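Local coordinates for protein putative tetR family transcriptional regulator (Streptomyces coelicolor A3, PDB 2Q24) that probably binds DNA as a transcriptional regulator of the TetR family, through a predicted helix-turn-helix motif, at residues N54-T57 / R58-I62; L181-D184 / G185-P188. All blocks are in the same frame, centred on the assembly; numbering follows the deposited sequence.

Contact 1 (N54-T57 / R58-I62); sequences NFPT and REALI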
ATOM      1  N   ASN B  54      -7.495  20.684  -3.503  1.00 39.04           N
ATOM      2  CA  ASN B  54      -7.245  19.241  -3.380  1.00 39.45           C
ATOM      3  C   ASN B  54      -6.791  18.793  -1.974  1.00 39.18           C
ATOM      4  O   ASN B  54      -7.090  17.692  -1.567  1.00 38.76           O
ATOM      5  CB  ASN B  54      -6.222  18.758  -4.424  1.00 39.45           C
ATOM      6  CG  ASN B  54      -6.549  19.208  -5.840  1.00 41.44           C
ATOM      7  ND2 ASN B  54      -7.767  18.939  -6.282  1.00 41.96           N
ATOM      8  N   PHE B  55      -6.058  19.656  -1.262  1.00 39.44           N
ATOM      9  CA  PHE B  55      -5.450  19.348   0.047  1.00 39.32           C
ATOM     10  C   PHE B  55      -5.587  20.555   0.940  1.00 40.13           C
ATOM     11  O   PHE B  55      -4.675  21.393   0.982  1.00 40.74           O
ATOM     12  CB  PHE B  55      -3.962  19.020  -0.092  1.00 38.97           C
ATOM     13  CG  PHE B  55      -3.677  17.983  -1.113  1.00 38.80           C
ATOM     14  CD1 PHE B  55      -3.758  16.640  -0.787  1.00 34.96           C
ATOM     15  CD2 PHE B  55      -3.372  18.342  -2.422  1.00 37.04           C
ATOM     16  CE1 PHE B  55      -3.521  15.669  -1.748  1.00 34.98           C
ATOM     17  CE2 PHE B  55      -3.122  17.361  -3.396  1.00 36.78           C
ATOM     18  CZ  PHE B  55      -3.202  16.024  -3.051  1.00 36.12           C
ATOM     19  N   PRO B  56      -6.706  20.635   1.680  1.00 39.87           N
ATOM     20  CA  PRO B  56      -7.169  21.838   2.355  1.00 39.87           C
ATOM     21  C   PRO B  56      -6.406  22.128   3.641  1.00 38.61           C
ATOM     22  O   PRO B  56      -6.751  23.054   4.377  1.00 39.37           O
ATOM     23  CB  PRO B  56      -8.633  21.506   2.705  1.00 39.71           C
ATOM     24  CG  PRO B  56      -8.917  20.167   2.074  1.00 41.02           C
ATOM     25  CD  PRO B  56      -7.595  19.502   1.960  1.00 40.21           C
ATOM     26  N   THR B  57      -5.379  21.335   3.901  1.00 36.41           N
ATOM     27  CA  THR B  57      -4.690  21.368   5.158  1.00 33.35           C
ATOM     28  C   THR B  57      -3.256  20.948   4.839  1.00 32.09           C
ATOM     29  O   THR B  57      -3.028  20.079   3.993  1.00 31.60           O
ATOM     30  CB  THR B  57      -5.424  20.378   6.119  1.00 34.58           C
ATOM     31  OG1 THR B  57      -6.229  21.107   7.080  1.00 35.37           O
ATOM     32  CG2 THR B  57      -4.492  19.457   6.812  1.00 29.23           C
ATOM     33  N   ARG B  58      -2.289  21.548   5.512  1.00 30.81           N
ATOM     34  CA  ARG B  58      -0.901  21.157   5.317  1.00 30.17           C
ATOM     35  C   ARG B  58      -0.695  19.691   5.700  1.00 29.09           C
ATOM     36  O   ARG B  58       0.001  18.939   4.994  1.00 27.71           O
ATOM     37  CB  ARG B  58       0.007  22.052   6.165  1.00 30.61           C
ATOM     38  CG  ARG B  58       1.477  21.809   5.947  1.00 31.70           C
ATOM     39  CD  ARG B  58       2.297  22.556   6.986  1.00 37.34           C
ATOM     40  NE  ARG B  58       2.550  23.935   6.555  1.00 43.26           N
ATOM     41  CZ  ARG B  58       3.690  24.341   5.985  1.00 44.43           C
ATOM     42  NH1 ARG B  58       4.698  23.489   5.799  1.00 44.35           N
ATOM     43  NH2 ARG B  58       3.831  25.604   5.614  1.00 46.38           N
ATOM     44  N   GLU B  59      -1.287  19.279   6.826  1.00 28.26           N
ATOM     45  CA  GLU B  59      -1.124  17.880   7.239  1.00 28.72           C
ATOM     46  C   GLU B  59      -1.775  16.871   6.281  1.00 27.40           C
ATOM     47  O   GLU B  59      -1.289  15.743   6.138  1.00 26.67           O
ATOM     48  CB  GLU B  59      -1.488  17.609   8.713  1.00 30.47           C
ATOM     49  CG  GLU B  59      -2.337  18.575   9.463  1.00 34.63           C
ATOM     50  CD  GLU B  59      -1.808  20.001   9.499  1.00 39.39           C
ATOM     51  OE1 GLU B  59      -0.809  20.298  10.192  1.00 40.95           O
ATOM     52  OE2 GLU B  59      -2.429  20.832   8.828  1.00 39.51           O
ATOM     53  N   ALA B  60      -2.851  17.276   5.615  1.00 25.26           N
ATOM     54  CA  ALA B  60      -3.463  16.390   4.626  1.00 26.26           C
ATOM     55  C   ALA B  60      -2.508  16.226   3.421  1.00 24.99           C
ATOM     56  O   ALA B  60      -2.371  15.128   2.863  1.00 24.89           O
ATOM     57  CB  ALA B  60      -4.767  16.916   4.207  1.00 25.85           C
ATOM     58  N   LEU B  61      -1.860  17.320   3.039  1.00 24.57           N
ATOM     59  CA  LEU B  61      -0.825  17.285   1.970  1.00 23.03           C
ATOM     60  C   LEU B  61       0.340  16.391   2.341  1.00 23.26           C
ATOM     61  O   LEU B  61       0.753  15.541   1.556  1.00 23.15           O
ATOM     62  CB  LEU B  61      -0.342  18.709   1.590  1.00 23.17           C
ATOM     63  CG  LEU B  61       0.641  18.759   0.418  1.00 24.57           C
ATOM     64  CD1 LEU B  61      -0.000  18.134  -0.842  1.00 23.20           C
ATOM     65  CD2 LEU B  61       1.148  20.204   0.144  1.00 23.18           C
ATOM     66  N   ILE B  62       0.881  16.567   3.544  1.00 22.93           N
ATOM     67  CA  ILE B  62       2.002  15.732   4.013  1.00 22.51           C
ATOM     68  C   ILE B  62       1.609  14.261   4.023  1.00 22.32           C
ATOM     69  O   ILE B  62       2.331  13.426   3.485  1.00 22.49           O
ATOM     70  CB  ILE B  62       2.398  16.145   5.454  1.00 22.72           C
ATOM     71  CG1 ILE B  62       3.015  17.553   5.424  1.00 22.84           C
ATOM     72  CG2 ILE B  62       3.399  15.142   6.070  1.00 23.88           C
ATOM     73  CD1 ILE B  62       2.956  18.267   6.783  1.00 21.62           C
TER
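Leu-61 lays its CD1 methyl over one face of the Phe-55 ring, a CH-pi contact 3.8 Å from CD1 to the ring centroid. The methyl sits nearer the rim than the middle, closest to CG and CD2. Both first torsions serve this: Phe-55 holds CG anti to its carbonyl carbon (chi1 -51°), while Leu-61 swings CG anti to its own N (chi1 -175°), and the two side chains cross at about a right angle. Phe-55 is where the chain leaves helix 48-54, the second helix of the predicted helix-turn-helix, and the short turn through Pro-56 and Thr-57 leads into helix 58-75. The ring also touches Arg-17 and Leu-21 of helix 17-31, and Leu-61 reaches Leu-37 and Ile-40 of helix 37-43, which places the pair inside the helical bundle that probably binds DNA. A serine in place of Phe-55 would probably leave the Leu-61 methyl without its aromatic face and open a gap beside helix 17-31. At the N-cap position, Thr-57 offers its carbonyl: Leu-61 N bonds to Thr-57 O at 3.1 Å with a fairly straight N-H (162°), and Ala-60 N adds a weak second bond. The Thr-57 side chain makes no capping bond; its CG2 methyl lies 3.6 Å from Ala-60 CB and crosses the bent Glu-59 chain, nearest its OE2 at 3.2 Å.

Contact 2 (L181-D184 / G185-P188); sequences LVLD and GLRP
Arg-187 folds its guanidinium back over the end of helix 172-185, so that one face of the group lies above the Asp-184 peptide carbonyl, with Asp-184 C 3.8 Å from the plane and over its centre. A bend at chi3 (-90°) turns the chain back this way. Arg-187 NH1 comes within 2.8 Å of Asp-184 O, but the angle is too poor for a hydrogen bond; the oxygen is approached by the flat face. The same oxygen accepts Arg-187 N at 3.1 Å, with the donor above the carbonyl plane. The Asp-184 carboxylate and the guanidinium are nearly parallel, their planes 10° apart, yet Asp-184 OD1 stands 4.1 Å from Arg-187 NE, well out of the guanidinium plane, and no N-H points at it. Elsewhere on the turn, Leu-183 and Leu-186 run obliquely to each other; CG of Leu-186, anti to its carbonyl carbon (chi1 -67°), brings its CD1 to 3.9 Å from Leu-183 CD2. Both leucines are buried against Leu-90 of helix 86-106 and Met-155 of helix 152-165, which ties the helix end into the C-terminal domain. Gly-185 N still bonds to Leu-181 O, whereas Leu-186 N bonds to Leu-183 O at 3.0 Å and only weakly to Val-182 O: the main acceptor moves from four residues back to three, as it does for Arg-187 N. The positive guanidinium lies close to the carbonyl end of the helix dipole as well as to a carboxylate, so its attraction there is probably electrostatic rather than directional.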
ATOM      1  N   LEU B 181      26.926  -4.912  -0.365  1.00 24.90           N
ATOM      2  CA  LEU B 181      27.348  -5.857   0.667  1.00 23.99           C
ATOM      3  C   LEU B 181      26.159  -6.695   1.086  1.00 24.14           C
ATOM      4  O   LEU B 181      26.261  -7.928   1.199  1.00 23.40           O
ATOM      5  CB  LEU B 181      27.927  -5.134   1.883  1.00 24.20           C
ATOM      6  CG  LEU B 181      28.325  -5.973   3.079  1.00 25.03           C
ATOM      7  CD1 LEU B 181      29.419  -7.008   2.742  1.00 23.75           C
ATOM      8  CD2 LEU B 181      28.820  -5.027   4.151  1.00 26.03           C
ATOM      9  N   VAL B 182      25.026  -6.034   1.298  1.00 24.45           N
ATOM     10  CA  VAL B 182      23.779  -6.759   1.730  1.00 26.10           C
ATOM     11  C   VAL B 182      23.303  -7.713   0.635  1.00 25.36           C
ATOM     12  O   VAL B 182      22.996  -8.871   0.916  1.00 24.70           O
ATOM     13  CB  VAL B 182      22.661  -5.755   2.106  1.00 26.89           C
ATOM     14  CG1 VAL B 182      21.317  -6.457   2.198  1.00 32.05           C
ATOM     15  CG2 VAL B 182      23.021  -5.103   3.448  1.00 29.77           C
ATOM     16  N   LEU B 183      23.293  -7.246  -0.618  1.00 25.24           N
ATOM     17  CA  LEU B 183      22.903  -8.118  -1.734  1.00 25.25           C
ATOM     18  C   LEU B 183      23.872  -9.273  -1.910  1.00 26.37           C
ATOM     19  O   LEU B 183      23.440 -10.395  -2.214  1.00 26.91           O
ATOM     20  CB  LEU B 183      22.697  -7.341  -3.049  1.00 27.44           C
ATOM     21  CG  LEU B 183      21.526  -6.327  -2.878  1.00 28.51           C
ATOM     22  CD1 LEU B 183      21.595  -5.328  -3.994  1.00 33.39           C
ATOM     23  CD2 LEU B 183      20.188  -7.006  -2.840  1.00 32.69           C
ATOM     24  N   ASP B 184      25.161  -9.032  -1.653  1.00 25.02           N
ATOM     25  CA  ASP B 184      26.139 -10.140  -1.655  1.00 25.16           C
ATOM     26  C   ASP B 184      25.888 -11.175  -0.547  1.00 24.56           C
ATOM     27  O   ASP B 184      26.148 -12.370  -0.750  1.00 23.83           O
ATOM     28  CB  ASP B 184      27.578  -9.635  -1.593  1.00 25.65           C
ATOM     29  CG  ASP B 184      28.032  -9.047  -2.911  1.00 28.86           C
ATOM     30  OD1 ASP B 184      27.307  -9.209  -3.943  1.00 31.89           O
ATOM     31  OD2 ASP B 184      29.067  -8.365  -2.886  1.00 29.32           O
ATOM     32  N   GLY B 185      25.360 -10.743   0.593  1.00 23.03           N
ATOM     33  CA  GLY B 185      24.971 -11.702   1.664  1.00 21.78           C
ATOM     34  C   GLY B 185      23.841 -12.637   1.178  1.00 22.25           C
ATOM     35  O   GLY B 185      23.623 -13.700   1.773  1.00 24.53           O
ATOM     36  N   LEU B 186      23.128 -12.227   0.105  1.00 22.05           N
ATOM     37  CA  LEU B 186      21.998 -13.011  -0.411  1.00 24.02           C
ATOM     38  C   LEU B 186      22.476 -14.064  -1.401  1.00 25.75           C
ATOM     39  O   LEU B 186      21.686 -14.893  -1.851  1.00 27.47           O
ATOM     40  CB  LEU B 186      20.995 -12.093  -1.147  1.00 22.30           C
ATOM     41  CG  LEU B 186      20.268 -11.108  -0.205  1.00 24.95           C
ATOM     42  CD1 LEU B 186      19.268 -10.309  -1.055  1.00 24.55           C
ATOM     43  CD2 LEU B 186      19.591 -11.771   1.009  1.00 26.94           C
ATOM     44  N   ARG B 187      23.758 -14.050  -1.759  1.00 27.36           N
ATOM     45  CA  ARG B 187      24.268 -14.999  -2.767  1.00 29.92           C
ATOM     46  C   ARG B 187      23.967 -16.446  -2.328  1.00 30.56           C
ATOM     47  O   ARG B 187      24.149 -16.763  -1.149  1.00 30.44           O
ATOM     48  CB  ARG B 187      25.793 -14.795  -2.968  1.00 31.58           C
ATOM     49  CG  ARG B 187      26.149 -13.456  -3.623  1.00 38.57           C
ATOM     50  CD  ARG B 187      27.662 -13.455  -4.092  1.00 42.16           C
ATOM     51  NE  ARG B 187      28.667 -12.969  -3.116  1.00 48.25           N
ATOM     52  CZ  ARG B 187      28.840 -13.404  -1.863  1.00 45.62           C
ATOM     53  NH1 ARG B 187      28.023 -14.296  -1.354  1.00 50.96           N
ATOM     54  NH2 ARG B 187      29.817 -12.901  -1.083  1.00 47.42           N
ATOM     55  N   PRO B 188      23.527 -17.312  -3.283  1.00 31.75           N
ATOM     56  CA  PRO B 188      23.186 -18.749  -3.140  1.00 33.01           C
ATOM     57  C   PRO B 188      24.498 -19.408  -2.702  1.00 32.44           C
ATOM     58  O   PRO B 188      25.563 -18.976  -3.142  1.00 33.93           O
ATOM     59  CB  PRO B 188      22.622 -19.153  -4.515  1.00 34.34           C
ATOM     60  CG  PRO B 188      23.096 -18.130  -5.430  1.00 32.78           C
ATOM     61  CD  PRO B 188      23.367 -16.867  -4.676  1.00 32.49           C
TER

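Contact 1 and contact 2 lie in the N-terminal, probably DNA-binding part and in the C-terminal part of one chain, on opposite sides of its centre, with centres 41 Å apart and nearest atoms about 28 Å apart, so neither touches the other. They fall in series along the sequence: contact 1 joins the last residues of the predicted helix-turn-helix to the start of helix 58-75, whereas contact 2 closes helix 172-185, near the end of the modelled chain. Each pairs a buried apolar contact with backbone bonds to a carbonyl at the turn. The second protein chain of the assembly touches neither.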